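Local coordinates for protein M157 (Murid herpesvirus 1, PDB 2NYK) that probably serves as a viral MHC class I-like ligand that engages Ly49 receptors on mouse natural killer cells, at residues M23-T28 with R37-D42; I97-A102 with C112-T117. The protein carries 1 engineered substitution. All blocks are in the same frame, centred on the assembly; numbering follows the deposited sequence.

Contact 1. Residues M23-T28 with R37-D42; sequences MEFEVT and RTISVD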
loop_
_atom_site.group_PDB
_atom_site.type_symbol
_atom_site.label_atom_id
_atom_site.label_comp_id
_atom_site.label_asym_id
_atom_site.label_seq_id
_atom_site.Cartn_x
_atom_site.Cartn_y
_atom_site.Cartn_z
ATOM N N MET A 23 1.585 -1.387 -9.209
ATOM C CA MET A 23 0.380 -1.816 -8.546
ATOM C C MET A 23 0.618 -3.238 -8.074
ATOM O O MET A 23 1.236 -4.058 -8.798
ATOM C CB MET A 23 -0.824 -1.739 -9.486
ATOM C CG MET A 23 -2.178 -1.975 -8.797
ATOM S SD MET A 23 -3.624 -1.337 -9.758
ATOM C CE MET A 23 -2.860 -0.007 -10.667
ATOM N N GLU A 24 0.167 -3.525 -6.851
ATOM C CA GLU A 24 0.373 -4.841 -6.258
ATOM C C GLU A 24 -0.985 -5.395 -5.958
ATOM O O GLU A 24 -1.759 -4.785 -5.213
ATOM C CB GLU A 24 1.222 -4.732 -4.992
ATOM C CG GLU A 24 2.666 -4.109 -5.196
ATOM C CD GLU A 24 2.686 -2.588 -5.409
ATOM O OE1 GLU A 24 1.944 -1.848 -4.737
ATOM O OE2 GLU A 24 3.453 -2.114 -6.269
ATOM N N PHE A 25 -1.289 -6.541 -6.553
ATOM C CA PHE A 25 -2.562 -7.217 -6.354
ATOM C C PHE A 25 -2.277 -8.421 -5.494
ATOM O O PHE A 25 -1.379 -9.220 -5.823
ATOM C CB PHE A 25 -3.119 -7.707 -7.701
ATOM C CG PHE A 25 -3.302 -6.637 -8.721
ATOM C CD1 PHE A 25 -4.499 -5.922 -8.789
ATOM C CD2 PHE A 25 -2.280 -6.348 -9.637
ATOM C CE1 PHE A 25 -4.681 -4.930 -9.743
ATOM C CE2 PHE A 25 -2.434 -5.377 -10.586
ATOM C CZ PHE A 25 -3.649 -4.671 -10.669
ATOM N N GLU A 26 -3.000 -8.570 -4.384
ATOM C CA GLU A 26 -2.725 -9.691 -3.506
ATOM C C GLU A 26 -4.006 -10.392 -3.063
ATOM O O GLU A 26 -4.997 -9.742 -2.735
ATOM C CB GLU A 26 -1.934 -9.209 -2.288
ATOM C CG GLU A 26 -1.633 -10.297 -1.261
ATOM C CD GLU A 26 -0.574 -9.845 -0.263
ATOM O OE1 GLU A 26 -0.414 -10.495 0.779
ATOM O OE2 GLU A 26 0.099 -8.838 -0.515
ATOM N N VAL A 27 -3.985 -11.721 -3.034
ATOM C CA VAL A 27 -5.130 -12.474 -2.560
ATOM C C VAL A 27 -4.647 -13.573 -1.634
ATOM O O VAL A 27 -3.686 -14.280 -1.945
ATOM C CB VAL A 27 -5.956 -13.119 -3.717
ATOM C CG1 VAL A 27 -7.124 -13.926 -3.156
ATOM C CG2 VAL A 27 -6.476 -12.048 -4.666
ATOM N N THR A 28 -5.322 -13.692 -0.493
ATOM C CA THR A 28 -5.040 -14.726 0.481
ATOM C C THR A 28 -6.310 -15.539 0.704
ATOM O O THR A 28 -7.398 -14.978 0.868
ATOM C CB THR A 28 -4.554 -14.124 1.813
ATOM O OG1 THR A 28 -3.354 -13.374 1.581
ATOM C CG2 THR A 28 -4.274 -15.217 2.815
ATOM N N ARG A 37 -8.607 -9.817 -0.326
ATOM C CA ARG A 37 -8.106 -9.296 -1.600
ATOM C C ARG A 37 -7.738 -7.844 -1.379
ATOM O O ARG A 37 -8.505 -7.099 -0.761
ATOM C CB ARG A 37 -9.200 -9.365 -2.677
ATOM C CG ARG A 37 -9.545 -10.767 -3.141
ATOM C CD ARG A 37 -10.924 -10.767 -3.774
ATOM N NE ARG A 37 -11.986 -10.734 -2.770
ATOM C CZ ARG A 37 -13.256 -10.402 -3.007
ATOM N NH1 ARG A 37 -13.657 -10.025 -4.226
ATOM N NH2 ARG A 37 -14.128 -10.448 -2.012
ATOM N N THR A 38 -6.592 -7.428 -1.907
ATOM C CA THR A 38 -6.131 -6.054 -1.719
ATOM C C THR A 38 -5.433 -5.491 -2.947
ATOM O O THR A 38 -4.904 -6.231 -3.785
ATOM C CB THR A 38 -5.142 -5.895 -0.525
ATOM O OG1 THR A 38 -3.930 -6.596 -0.812
ATOM C CG2 THR A 38 -5.730 -6.411 0.769
ATOM N N ILE A 39 -5.447 -4.172 -3.047
ATOM C CA ILE A 39 -4.722 -3.481 -4.099
ATOM C C ILE A 39 -3.915 -2.410 -3.399
ATOM O O ILE A 39 -4.456 -1.679 -2.564
ATOM C CB ILE A 39 -5.654 -2.816 -5.126
ATOM C CG1 ILE A 39 -6.531 -3.844 -5.852
ATOM C CG2 ILE A 39 -4.819 -2.011 -6.181
ATOM C CD1 ILE A 39 -7.560 -3.176 -6.699
ATOM N N SER A 40 -2.634 -2.309 -3.767
ATOM C CA SER A 40 -1.744 -1.277 -3.267
ATOM C C SER A 40 -1.120 -0.662 -4.511
ATOM O O SER A 40 -1.165 -1.268 -5.596
ATOM C CB SER A 40 -0.638 -1.907 -2.410
ATOM O OG SER A 40 -1.218 -2.854 -1.500
ATOM N N VAL A 41 -0.515 0.514 -4.362
ATOM C CA VAL A 41 0.151 1.134 -5.480
ATOM C C VAL A 41 1.486 1.608 -4.981
ATOM O O VAL A 41 1.618 1.951 -3.806
ATOM C CB VAL A 41 -0.620 2.333 -6.076
ATOM C CG1 VAL A 41 -2.005 1.899 -6.593
ATOM C CG2 VAL A 41 -0.751 3.447 -5.036
ATOM N N ASP A 42 2.452 1.619 -5.887
ATOM C CA ASP A 42 3.811 2.082 -5.610
ATOM C C ASP A 42 4.450 1.430 -4.402
ATOM O O ASP A 42 5.163 2.078 -3.632
ATOM C CB ASP A 42 3.856 3.613 -5.532
ATOM C CG ASP A 42 3.881 4.232 -6.901
ATOM O OD1 ASP A 42 4.183 3.476 -7.846
ATOM O OD2 ASP A 42 3.621 5.443 -7.052
HETATM O O HOH W 1 -2.075 -5.419 -2.241
#
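Met-23 to Val-27 pair with Val-41 to Arg-37 as antiparallel strands, their axes at 164°, with Glu-24/Ser-40 and Glu-26/Thr-38 as the hydrogen-bonded pairs. This is a beta hairpin of the antiparallel platform in an MHC class I-like fold, and it illustrates how one strand pair serves two unlike faces. Of the four backbone bonds, Glu-24 N to Ser-40 O is 2.9 Å long and nearly straight (169° at the hydrogen). The Met-23, Phe-25, Val-27, Arg-37, Ile-39 and Val-41 side chains share the face that carries the helices; Ile-39 and Val-27 both touch Leu-76 of helix 71-90. Met-23 crosses Ile-39 obliquely, its CG 3.7 Å from Ile-39 CG2. Beside it, Phe-25 CD1 lies 4.1 Å from Ile-39 CG1, the two side chains running alongside each other. Arg-37 lays its CG against both methyls of Val-27, nearest CG2 at 3.7 Å, while its guanidinium forms a cation-pi contact with Trp-50. The other face is polar. Glu-24 OE1 comes within 3.5 Å of Ser-40 CB but is not hydrogen-bonded to the Ser-40 carbonyl, while OE2 is hydrogen-bonded to Thr-22 OG1. A water donates to Glu-24 O and also bonds Ser-40 OG and, at 2.6 Å, Thr-38 OG1, which chi1 (66°) sets between its own backbone N and carbonyl carbon.

Contact 2. Residues I97-A102 with C112-T117; sequences ICVRYA and CDVYHT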
loop_
_atom_site.group_PDB
_atom_site.type_symbol
_atom_site.label_atom_id
_atom_site.label_comp_id
_atom_site.label_asym_id
_atom_site.label_seq_id
_atom_site.Cartn_x
_atom_site.Cartn_y
_atom_site.Cartn_z
ATOM N N ILE A 97 -3.076 -20.111 1.416
ATOM C CA ILE A 97 -2.304 -19.809 0.214
ATOM C C ILE A 97 -2.478 -18.331 -0.140
ATOM O O ILE A 97 -3.571 -17.776 -0.039
ATOM C CB ILE A 97 -2.713 -20.703 -0.980
ATOM C CG1 ILE A 97 -1.825 -20.431 -2.197
ATOM C CG2 ILE A 97 -4.194 -20.498 -1.327
ATOM C CD1 ILE A 97 -1.981 -21.438 -3.304
ATOM N N CYS A 98 -1.381 -17.711 -0.539
ATOM C CA CYS A 98 -1.418 -16.327 -0.946
ATOM C C CYS A 98 -0.735 -16.165 -2.298
ATOM O O CYS A 98 0.262 -16.837 -2.588
ATOM C CB CYS A 98 -0.760 -15.464 0.127
ATOM S SG CYS A 98 -0.772 -13.711 -0.248
ATOM N N VAL A 99 -1.293 -15.283 -3.129
ATOM C CA VAL A 99 -0.665 -14.911 -4.395
ATOM C C VAL A 99 -0.520 -13.393 -4.442
ATOM O O VAL A 99 -1.420 -12.676 -4.006
ATOM C CB VAL A 99 -1.433 -15.461 -5.628
ATOM C CG1 VAL A 99 -2.896 -14.909 -5.695
ATOM C CG2 VAL A 99 -0.689 -15.160 -6.924
ATOM N N ARG A 100 0.612 -12.916 -4.961
ATOM C CA ARG A 100 0.860 -11.483 -5.099
ATOM C C ARG A 100 1.455 -11.134 -6.463
ATOM O O ARG A 100 2.497 -11.662 -6.829
ATOM C CB ARG A 100 1.823 -11.014 -4.000
ATOM C CG ARG A 100 2.113 -9.500 -3.994
ATOM C CD ARG A 100 3.196 -9.194 -2.915
ATOM N NE ARG A 100 3.599 -7.779 -2.892
ATOM C CZ ARG A 100 2.848 -6.778 -2.413
ATOM N NH1 ARG A 100 1.637 -7.008 -1.919
ATOM N NH2 ARG A 100 3.300 -5.530 -2.437
ATOM N N TYR A 101 0.792 -10.243 -7.199
ATOM C CA TYR A 101 1.317 -9.759 -8.473
ATOM C C TYR A 101 1.828 -8.363 -8.212
ATOM O O TYR A 101 1.047 -7.465 -7.863
ATOM C CB TYR A 101 0.235 -9.710 -9.544
ATOM C CG TYR A 101 -0.138 -11.064 -10.134
ATOM C CD1 TYR A 101 -0.821 -12.016 -9.378
ATOM C CD2 TYR A 101 0.227 -11.392 -11.442
ATOM C CE1 TYR A 101 -1.142 -13.271 -9.908
ATOM C CE2 TYR A 101 -0.098 -12.650 -11.989
ATOM C CZ TYR A 101 -0.778 -13.564 -11.214
ATOM O OH TYR A 101 -1.099 -14.798 -11.741
ATOM N N ALA A 102 3.131 -8.186 -8.342
ATOM C CA ALA A 102 3.745 -6.885 -8.143
ATOM C C ALA A 102 4.141 -6.404 -9.535
ATOM O O ALA A 102 5.109 -6.916 -10.148
ATOM C CB ALA A 102 4.952 -7.024 -7.223
ATOM N N CYS A 112 5.618 -7.904 -14.255
ATOM C CA CYS A 112 5.126 -8.339 -12.943
ATOM C C CYS A 112 6.000 -9.417 -12.352
ATOM O O CYS A 112 6.446 -10.328 -13.053
ATOM C CB CYS A 112 3.673 -8.855 -12.990
ATOM S SG CYS A 112 2.422 -7.735 -13.686
ATOM N N ASP A 113 6.238 -9.313 -11.051
ATOM C CA ASP A 113 6.860 -10.392 -10.301
ATOM C C ASP A 113 5.695 -11.046 -9.615
ATOM O O ASP A 113 4.864 -10.367 -9.020
ATOM C CB ASP A 113 7.856 -9.865 -9.285
ATOM C CG ASP A 113 9.017 -9.103 -9.932
ATOM O OD1 ASP A 113 9.528 -9.523 -10.988
ATOM O OD2 ASP A 113 9.417 -8.068 -9.364
ATOM N N VAL A 114 5.602 -12.357 -9.735
ATOM C CA VAL A 114 4.458 -13.078 -9.199
ATOM C C VAL A 114 4.885 -13.998 -8.047
ATOM O O VAL A 114 5.753 -14.848 -8.226
ATOM C CB VAL A 114 3.769 -13.897 -10.308
ATOM C CG1 VAL A 114 2.524 -14.599 -9.758
ATOM C CG2 VAL A 114 3.431 -12.983 -11.516
ATOM N N TYR A 115 4.266 -13.833 -6.874
ATOM C CA TYR A 115 4.655 -14.604 -5.698
ATOM C C TYR A 115 3.505 -15.460 -5.223
ATOM O O TYR A 115 2.374 -14.978 -5.112
ATOM C CB TYR A 115 5.080 -13.666 -4.569
ATOM C CG TYR A 115 6.164 -12.708 -4.963
ATOM C CD1 TYR A 115 7.503 -13.094 -4.909
ATOM C CD2 TYR A 115 5.864 -11.417 -5.395
ATOM C CE1 TYR A 115 8.533 -12.208 -5.274
ATOM C CE2 TYR A 115 6.894 -10.516 -5.765
ATOM C CZ TYR A 115 8.221 -10.932 -5.707
ATOM O OH TYR A 115 9.250 -10.068 -6.055
ATOM N N HIS A 116 3.798 -16.727 -4.946
ATOM C CA HIS A 116 2.851 -17.658 -4.362
ATOM C C HIS A 116 3.462 -18.143 -3.058
ATOM O O HIS A 116 4.658 -18.432 -3.009
ATOM C CB HIS A 116 2.630 -18.862 -5.285
ATOM C CG HIS A 116 1.812 -18.555 -6.500
ATOM N ND1 HIS A 116 2.356 -18.016 -7.644
ATOM C CD2 HIS A 116 0.491 -18.720 -6.752
ATOM C CE1 HIS A 116 1.404 -17.846 -8.544
ATOM N NE2 HIS A 116 0.263 -18.271 -8.028
ATOM N N THR A 117 2.651 -18.216 -2.003
ATOM C CA THR A 117 3.140 -18.656 -0.698
ATOM C C THR A 117 2.153 -19.611 -0.051
ATOM O O THR A 117 0.940 -19.336 0.008
ATOM C CB THR A 117 3.379 -17.482 0.258
ATOM O OG1 THR A 117 4.307 -16.576 -0.337
ATOM C CG2 THR A 117 3.962 -17.978 1.579
#
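Six backbone hydrogen bonds join Ile-97 to Ala-102 with Cys-112 to Thr-117, two in each of the pairs Cys-98/Thr-117, Arg-100/Tyr-115 and Ala-102/Asp-113. The shortest, Arg-100 N to Tyr-115 O, measures 2.7 Å, and Ala-102 N to Asp-113 O is almost linear at 177°. CA-H...O contacts fill the intervals, as from Val-99 CA to Tyr-115 O at 3.1 Å. Two CH-pi contacts mark the helix-facing side. Val-99 sends CG2, anti to its backbone N, over one face of the His-116 imidazole, 3.7 Å from the centroid and offset toward NE2. Val-114 uses both methyls on Tyr-101: CG1 sits over the ring face, 3.9 Å from the centroid, while CG2 meets the CD2-CE2 side at 3.6 Å from CE2. On the opposite side, Ala-102 CB approaches the edge of the Tyr-115 ring, 4.3 Å from CE2. Polar ties lead to neighbouring strands: Arg-100 to Glu-26, Asp-113 OD1 to Gly-127 N. The Cys-112 to Cys-103 disulfide instead joins the two strands of the hairpin. The ladder and the disulfide make this a cross-linked beta hairpin in the platform sheet of an MHC class I-like fold, with helices 71-90 and 148-154 packed on the Tyr-101 side.

In the fold
The two hairpins illustrate how hairpins successive in the chain become neighbours in a platform sheet: the first is complete in the chain before the second begins, yet strands 21-30 and 96-106 lie side by side, and the centres of contacts 1 and 2 are about 9 Å apart. At their seam Phe-25 O stands 2.8 Å from Tyr-101 N, a probable hydrogen bond, while on the polar face Glu-26 OE2 and Arg-100 NH1 form a 2.8 Å salt bridge. On the helix-bearing face, Phe-75 of helix 71-90 meets both the Phe-25 and Tyr-101 rings, spanning the hairpins. The fucose of an attached glycan is about 12 Å from the side chain of Asp-42, at the end of contact 1.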